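Local coordinates for beta-lactamase Mb2281c (Mycobacterium bovis, PDB 3I7J), which probably acts as a serine hydrolase of the beta-lactamase and penicillin-binding-protein kind, whose physiological substrate is not established, at residues 132-137 / 149-155; 159-164 / 233-237. All blocks are in the same frame, centred on the assembly; numbering follows the deposited sequence.

In the fold
Both contacts use helix 153-164, one at each end. Contact 1 comes first along the chain: the loop after helix 119-131, up to the start of strand 137-138, meets strand 149-151, where Arg137 pairs with Thr150, and the first turn of the helix, where Asp155 bonds to it. Contact 2 follows it in series and lays the C-terminal half of the same helix on strand 232-237 of the main antiparallel sheet. Their centres lie about 14 Å apart, and they touch where Met133 CE comes 3.1 Å from Phe159 N. One helix therefore touches both the small sheet and the main sheet; in serine beta-lactamases and penicillin-binding proteins the active site lies between the helical region and the alpha/beta part.

Contact 1 (132-137 / 149-155)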
ATOM      1  N   GLY A 132      -2.203 -11.866  13.042  1.00 11.33           N
ATOM      2  CA  GLY A 132      -1.735 -13.218  12.793  1.00  7.08           C
ATOM      3  C   GLY A 132      -0.827 -13.376  11.584  1.00 17.01           C
ATOM      4  O   GLY A 132      -0.714 -14.475  11.041  1.00 19.79           O
HETATM    5  N   MSE A 133      -0.191 -12.287  11.155  1.00 18.61           N
HETATM    6  CA  MSE A 133       0.727 -12.310  10.014  1.00 19.35           C
HETATM    7  C   MSE A 133       2.103 -12.804  10.442  1.00 19.25           C
HETATM    8  O   MSE A 133       3.057 -12.025  10.518  1.00 22.13           O
HETATM    9  CB  MSE A 133       0.843 -10.904   9.427  1.00 13.52           C
HETATM   10  CG  MSE A 133      -0.317 -10.552   8.513  1.00 24.38           C
HETATM   11 SE   MSE A 133      -0.693  -8.647   8.293  1.00 28.94          SE
HETATM   12  CE  MSE A 133      -2.602  -8.795   8.336  1.00 57.36           C
ATOM     13  N   VAL A 134       2.216 -14.105  10.686  1.00 13.87           N
ATOM     14  CA  VAL A 134       3.474 -14.676  11.155  1.00 12.90           C
ATOM     15  C   VAL A 134       4.561 -14.948  10.111  1.00 18.06           C
ATOM     16  O   VAL A 134       5.628 -15.470  10.435  1.00 20.23           O
ATOM     17  CB  VAL A 134       3.208 -15.968  11.980  1.00 13.62           C
ATOM     18  CG1 VAL A 134       2.358 -15.623  13.195  1.00 10.07           C
ATOM     19  CG2 VAL A 134       2.501 -17.018  11.127  1.00 15.84           C
ATOM     20  N   THR A 135       4.312 -14.583   8.862  1.00 18.44           N
ATOM     21  CA  THR A 135       5.320 -14.793   7.833  1.00 13.09           C
ATOM     22  C   THR A 135       5.553 -13.478   7.088  1.00 20.31           C
ATOM     23  O   THR A 135       5.867 -13.455   5.893  1.00 17.08           O
ATOM     24  CB  THR A 135       4.889 -15.900   6.861  1.00 13.11           C
ATOM     25  OG1 THR A 135       4.446 -17.031   7.618  1.00 17.11           O
ATOM     26  CG2 THR A 135       6.051 -16.331   5.985  1.00 13.75           C
ATOM     27  N   THR A 136       5.382 -12.380   7.816  1.00 14.48           N
ATOM     28  CA  THR A 136       5.581 -11.044   7.275  1.00 22.00           C
ATOM     29  C   THR A 136       6.650 -10.344   8.100  1.00 17.68           C
ATOM     30  O   THR A 136       6.587 -10.335   9.327  1.00 17.46           O
ATOM     31  CB  THR A 136       4.300 -10.196   7.357  1.00 12.09           C
ATOM     32  OG1 THR A 136       3.280 -10.781   6.538  1.00 17.45           O
ATOM     33  CG2 THR A 136       4.580  -8.785   6.879  1.00 10.29           C
ATOM     34  N   ARG A 137       7.637  -9.761   7.437  1.00 17.94           N
ATOM     35  CA  ARG A 137       8.672  -9.067   8.178  1.00 21.68           C
ATOM     36  C   ARG A 137       9.350  -7.968   7.383  1.00 17.45           C
ATOM     37  O   ARG A 137       9.327  -7.953   6.151  1.00 17.02           O
ATOM     38  CB  ARG A 137       9.713 -10.067   8.682  1.00 30.70           C
ATOM     39  CG  ARG A 137      10.438 -10.824   7.587  1.00 32.42           C
ATOM     40  CD  ARG A 137      11.298 -11.919   8.196  1.00 40.87           C
ATOM     41  NE  ARG A 137      12.132 -11.399   9.276  1.00 52.99           N
ATOM     42  CZ  ARG A 137      12.894 -12.147  10.067  1.00 61.68           C
ATOM     43  NH1 ARG A 137      12.933 -13.464   9.900  1.00 63.03           N
ATOM     44  NH2 ARG A 137      13.611 -11.577  11.030  1.00 59.24           N
ATOM     45  N   ALA A 149       9.855  -4.973   2.917  1.00 12.04           N
ATOM     46  CA  ALA A 149       9.036  -6.007   3.529  1.00 12.67           C
ATOM     47  C   ALA A 149       8.928  -7.266   2.668  1.00 18.91           C
ATOM     48  O   ALA A 149       9.014  -7.231   1.435  1.00 14.72           O
ATOM     49  CB  ALA A 149       7.651  -5.469   3.840  1.00 12.20           C
ATOM     50  N   THR A 150       8.746  -8.378   3.361  1.00 12.68           N
ATOM     51  CA  THR A 150       8.614  -9.692   2.768  1.00 13.98           C
ATOM     52  C   THR A 150       7.322 -10.276   3.355  1.00 11.47           C
ATOM     53  O   THR A 150       7.044 -10.091   4.537  1.00  9.29           O
ATOM     54  CB  THR A 150       9.851 -10.552   3.160  1.00 13.50           C
ATOM     55  OG1 THR A 150      10.832 -10.483   2.119  1.00 16.48           O
ATOM     56  CG2 THR A 150       9.475 -11.968   3.413  1.00 24.94           C
ATOM     57  N   SER A 151       6.531 -10.970   2.542  1.00 11.69           N
ATOM     58  CA  SER A 151       5.280 -11.537   3.032  1.00 12.16           C
ATOM     59  C   SER A 151       4.740 -12.619   2.097  1.00 15.15           C
ATOM     60  O   SER A 151       5.379 -12.973   1.101  1.00 13.35           O
ATOM     61  CB  SER A 151       4.244 -10.414   3.201  1.00  6.06           C
ATOM     62  OG  SER A 151       3.088 -10.871   3.878  1.00 18.06           O
ATOM     63  N   THR A 152       3.556 -13.132   2.428  1.00 16.65           N
ATOM     64  CA  THR A 152       2.890 -14.186   1.654  1.00 10.17           C
ATOM     65  C   THR A 152       1.490 -13.736   1.280  1.00  8.75           C
ATOM     66  O   THR A 152       0.959 -12.809   1.879  1.00  9.15           O
ATOM     67  CB  THR A 152       2.733 -15.462   2.495  1.00 12.33           C
ATOM     68  OG1 THR A 152       1.877 -15.181   3.614  1.00 13.36           O
ATOM     69  CG2 THR A 152       4.085 -15.942   3.010  1.00  4.06           C
ATOM     70  N   VAL A 153       0.879 -14.391   0.295  1.00 13.80           N
ATOM     71  CA  VAL A 153      -0.474 -14.007  -0.094  1.00  8.39           C
ATOM     72  C   VAL A 153      -1.446 -14.244   1.067  1.00 10.45           C
ATOM     73  O   VAL A 153      -2.389 -13.476   1.259  1.00  9.99           O
ATOM     74  CB  VAL A 153      -0.949 -14.778  -1.349  1.00 11.91           C
ATOM     75  CG1 VAL A 153      -2.409 -14.438  -1.659  1.00 12.08           C
ATOM     76  CG2 VAL A 153      -0.075 -14.396  -2.537  1.00  5.75           C
ATOM     77  N   ALA A 154      -1.208 -15.298   1.845  1.00  5.62           N
ATOM     78  CA  ALA A 154      -2.061 -15.618   2.990  1.00  9.41           C
ATOM     79  C   ALA A 154      -2.044 -14.487   4.017  1.00 13.66           C
ATOM     80  O   ALA A 154      -3.090 -14.090   4.539  1.00 14.80           O
ATOM     81  CB  ALA A 154      -1.596 -16.920   3.649  1.00  7.33           C
ATOM     82  N   ASP A 155      -0.848 -13.990   4.325  1.00 13.98           N
ATOM     83  CA  ASP A 155      -0.696 -12.894   5.279  1.00 12.24           C
ATOM     84  C   ASP A 155      -1.306 -11.611   4.711  1.00 11.79           C
ATOM     85  O   ASP A 155      -1.988 -10.873   5.422  1.00  7.98           O
ATOM     86  CB  ASP A 155       0.786 -12.649   5.599  1.00 13.91           C
ATOM     87  CG  ASP A 155       1.292 -13.513   6.733  1.00 13.79           C
ATOM     88  OD1 ASP A 155       0.602 -14.494   7.096  1.00 11.52           O
ATOM     89  OD2 ASP A 155       2.392 -13.216   7.255  1.00 10.98           O
TER
HETATM   90  O   HOH W   1       1.858 -16.697   7.809  1.00 13.48           O
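A short antiparallel strand pair runs into a capped helix start here. Arg137 and Thr150 form a hydrogen-bonded pair at the edge of a three-stranded sheet whose central strand, 149-151, also bonds to 36-37: Arg137 N donates to Thr150 O at 3.0 Å, and Thr150 N to Arg137 O at 2.9 Å. Thr152 is the N-cap of helix 153-164; its p rotamer places OG1 3.1 Å from Asp155 N, whose bond it accepts. Helix 119-131 ends in a Schellman motif at Gly132 (phi 78°), then an inverse gamma turn centred on Met133, a selenomethionine, leads the chain over Asp155, which buries 105 Å². With chi1 at -87°, its OD2 accepts from Thr135 N at 2.9 Å and from Thr136 OG1 at 2.7 Å. Thr136 OG1 (m) also receives a bond from Ser151 OG (t) at 2.7 Å, so Ser151, Thr136 and Asp155 form a chain of hydrogen bonds. Thr135, also m, sets CG2 3.6 Å from Thr152 CG2, while a water bridges Thr135 OG1 and Asp155 OD1, 2.6 Å from each.

Contact 2 (159-164 / 233-237); sequences FAGDLL and FIWVD
Residues 159-164 are the last six of helix 153-164 (phi -56 to -90°, psi -19 to -47°); the partner, 233-237, is strand (phi -110 to -163°, psi 105 to 166°). Their short axes approach to 9.0 Å with N-to-C directions 29° apart (signed crossing -29°), so the helix runs in the same sense as the strand but obliquely; the nearest CA atoms, 6.8 Å apart, belong to Leu164 and Val236. The contact is entirely apolar and buries 239 Å². From the strand, Ile234 and Val236 point toward the helix, whereas Trp235 points away. Ile234 is tt, and its extended CD1 reaches three helix residues: Leu163 CD1 at 4.0 Å, Ala160 CB at 4.2 Å and Phe159 CD2 at 4.3 Å, the last at the ring edge. Val236, with chi1 at -175°, presents CG2 to Leu163 CB at 3.7 Å. Leu163 (mt) points toward the strand and meets both residues; Leu164 starts sideways from CA to CB, yet with chi1 at -137° its CD1 comes to 3.3 Å from Val236 CG1. Beyond this interface, Asp162 makes a salt bridge with Arg48, and Trp235 NE1 bonds to Ser264 OG of helix 256-271. With helices on both faces of an antiparallel sheet, the arrangement is that of the alpha/beta core of the serine beta-lactamase fold.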
ATOM      1  N   PHE A 159      -4.376  -9.076   5.852  1.00 13.04           N
ATOM      2  CA  PHE A 159      -4.195  -7.628   5.887  1.00 11.46           C
ATOM      3  C   PHE A 159      -5.325  -6.955   5.119  1.00 15.14           C
ATOM      4  O   PHE A 159      -5.943  -6.003   5.609  1.00 11.61           O
ATOM      5  CB  PHE A 159      -2.838  -7.236   5.289  1.00  9.19           C
ATOM      6  CG  PHE A 159      -2.493  -5.784   5.477  1.00 18.20           C
ATOM      7  CD1 PHE A 159      -2.333  -5.248   6.758  1.00 10.03           C
ATOM      8  CD2 PHE A 159      -2.337  -4.947   4.382  1.00  9.34           C
ATOM      9  CE1 PHE A 159      -2.020  -3.898   6.944  1.00  9.97           C
ATOM     10  CE2 PHE A 159      -2.024  -3.596   4.559  1.00 15.34           C
ATOM     11  CZ  PHE A 159      -1.865  -3.070   5.849  1.00  8.63           C
ATOM     12  N   ALA A 160      -5.611  -7.468   3.924  1.00 11.51           N
ATOM     13  CA  ALA A 160      -6.688  -6.919   3.097  1.00 16.85           C
ATOM     14  C   ALA A 160      -8.000  -6.936   3.882  1.00 16.26           C
ATOM     15  O   ALA A 160      -8.864  -6.081   3.683  1.00 14.81           O
ATOM     16  CB  ALA A 160      -6.834  -7.738   1.809  1.00 10.05           C
ATOM     17  N   GLY A 161      -8.139  -7.914   4.775  1.00 12.24           N
ATOM     18  CA  GLY A 161      -9.342  -8.004   5.580  1.00  7.78           C
ATOM     19  C   GLY A 161      -9.449  -6.804   6.505  1.00 14.31           C
ATOM     20  O   GLY A 161     -10.530  -6.256   6.729  1.00 13.21           O
ATOM     21  N   ASP A 162      -8.307  -6.384   7.036  1.00 15.45           N
ATOM     22  CA  ASP A 162      -8.257  -5.247   7.940  1.00  9.15           C
ATOM     23  C   ASP A 162      -8.543  -3.960   7.163  1.00 14.48           C
ATOM     24  O   ASP A 162      -9.072  -2.995   7.715  1.00  8.13           O
ATOM     25  CB  ASP A 162      -6.878  -5.172   8.600  1.00 12.80           C
ATOM     26  CG  ASP A 162      -6.840  -4.206   9.758  1.00 15.56           C
ATOM     27  OD1 ASP A 162      -7.532  -4.461  10.761  1.00 23.32           O
ATOM     28  OD2 ASP A 162      -6.120  -3.193   9.671  1.00 19.34           O
ATOM     29  N   LEU A 163      -8.199  -3.950   5.879  1.00  8.91           N
ATOM     30  CA  LEU A 163      -8.435  -2.768   5.045  1.00 13.64           C
ATOM     31  C   LEU A 163      -9.896  -2.672   4.592  1.00 10.64           C
ATOM     32  O   LEU A 163     -10.368  -1.608   4.199  1.00 13.92           O
ATOM     33  CB  LEU A 163      -7.514  -2.799   3.820  1.00  3.75           C
ATOM     34  CG  LEU A 163      -6.013  -2.768   4.123  1.00 10.41           C
ATOM     35  CD1 LEU A 163      -5.198  -2.801   2.824  1.00  6.80           C
ATOM     36  CD2 LEU A 163      -5.695  -1.508   4.913  1.00  4.27           C
ATOM     37  N   LEU A 164     -10.600  -3.795   4.668  1.00 14.69           N
ATOM     38  CA  LEU A 164     -11.998  -3.890   4.265  1.00 12.43           C
ATOM     39  C   LEU A 164     -12.897  -3.573   5.460  1.00 13.22           C
ATOM     40  O   LEU A 164     -13.903  -2.876   5.331  1.00 12.20           O
ATOM     41  CB  LEU A 164     -12.254  -5.307   3.755  1.00 12.38           C
ATOM     42  CG  LEU A 164     -13.079  -5.593   2.499  1.00 27.05           C
ATOM     43  CD1 LEU A 164     -12.807  -4.587   1.398  1.00 15.75           C
ATOM     44  CD2 LEU A 164     -12.750  -7.011   2.030  1.00 14.63           C
ATOM     45  N   PHE A 233       0.925  -6.501  -6.045  1.00  9.70           N
ATOM     46  CA  PHE A 233       0.056  -5.382  -5.746  1.00 11.44           C
ATOM     47  C   PHE A 233      -1.121  -5.763  -4.855  1.00 18.19           C
ATOM     48  O   PHE A 233      -1.425  -6.942  -4.652  1.00 10.71           O
ATOM     49  CB  PHE A 233      -0.479  -4.738  -7.042  1.00 10.87           C
ATOM     50  CG  PHE A 233      -1.541  -5.553  -7.758  1.00 14.94           C
ATOM     51  CD1 PHE A 233      -2.831  -5.679  -7.238  1.00 11.12           C
ATOM     52  CD2 PHE A 233      -1.254  -6.167  -8.973  1.00 16.31           C
ATOM     53  CE1 PHE A 233      -3.818  -6.405  -7.925  1.00 13.29           C
ATOM     54  CE2 PHE A 233      -2.229  -6.894  -9.664  1.00 16.84           C
ATOM     55  CZ  PHE A 233      -3.512  -7.013  -9.140  1.00 10.54           C
ATOM     56  N   ILE A 234      -1.776  -4.744  -4.319  1.00 10.98           N
ATOM     57  CA  ILE A 234      -2.941  -4.957  -3.495  1.00 11.27           C
ATOM     58  C   ILE A 234      -3.877  -3.773  -3.646  1.00  8.21           C
ATOM     59  O   ILE A 234      -3.457  -2.620  -3.579  1.00  8.32           O
ATOM     60  CB  ILE A 234      -2.577  -5.124  -1.994  1.00 12.31           C
ATOM     61  CG1 ILE A 234      -3.864  -5.225  -1.160  1.00 17.31           C
ATOM     62  CG2 ILE A 234      -1.740  -3.934  -1.501  1.00  6.50           C
ATOM     63  CD1 ILE A 234      -3.616  -5.559   0.319  1.00 12.74           C
ATOM     64  N   TRP A 235      -5.140  -4.064  -3.915  1.00  9.68           N
ATOM     65  CA  TRP A 235      -6.129  -3.012  -3.990  1.00 12.63           C
ATOM     66  C   TRP A 235      -7.355  -3.477  -3.240  1.00 13.05           C
ATOM     67  O   TRP A 235      -7.637  -4.675  -3.146  1.00  7.10           O
ATOM     68  CB  TRP A 235      -6.461  -2.585  -5.438  1.00  6.63           C
ATOM     69  CG  TRP A 235      -7.007  -3.622  -6.394  1.00 12.65           C
ATOM     70  CD1 TRP A 235      -6.392  -4.083  -7.527  1.00  8.30           C
ATOM     71  CD2 TRP A 235      -8.308  -4.223  -6.377  1.00  6.75           C
ATOM     72  NE1 TRP A 235      -7.232  -4.921  -8.218  1.00 14.07           N
ATOM     73  CE2 TRP A 235      -8.416  -5.025  -7.536  1.00 10.81           C
ATOM     74  CE3 TRP A 235      -9.400  -4.157  -5.501  1.00 12.35           C
ATOM     75  CZ2 TRP A 235      -9.575  -5.762  -7.841  1.00 16.39           C
ATOM     76  CZ3 TRP A 235     -10.549  -4.887  -5.801  1.00  9.04           C
ATOM     77  CH2 TRP A 235     -10.627  -5.676  -6.962  1.00  9.89           C
ATOM     78  N   VAL A 236      -8.048  -2.503  -2.670  1.00 13.81           N
ATOM     79  CA  VAL A 236      -9.250  -2.725  -1.887  1.00  8.54           C
ATOM     80  C   VAL A 236     -10.252  -1.763  -2.487  1.00 13.36           C
ATOM     81  O   VAL A 236      -9.980  -0.572  -2.584  1.00 11.49           O
ATOM     82  CB  VAL A 236      -9.012  -2.343  -0.409  1.00 11.21           C
ATOM     83  CG1 VAL A 236     -10.229  -2.686   0.434  1.00  3.48           C
ATOM     84  CG2 VAL A 236      -7.768  -3.054   0.111  1.00 10.55           C
ATOM     85  N   ASP A 237     -11.401  -2.270  -2.909  1.00  9.53           N
ATOM     86  CA  ASP A 237     -12.407  -1.404  -3.503  1.00 12.86           C
ATOM     87  C   ASP A 237     -13.575  -1.322  -2.520  1.00 12.59           C
ATOM     88  O   ASP A 237     -14.343  -2.268  -2.393  1.00 18.90           O
ATOM     89  CB  ASP A 237     -12.857  -1.998  -4.844  1.00 15.10           C
ATOM     90  CG  ASP A 237     -13.740  -1.058  -5.630  1.00 15.47           C
ATOM     91  OD1 ASP A 237     -14.572  -0.368  -5.000  1.00 15.63           O
ATOM     92  OD2 ASP A 237     -13.614  -1.022  -6.876  1.00 12.02           O
TER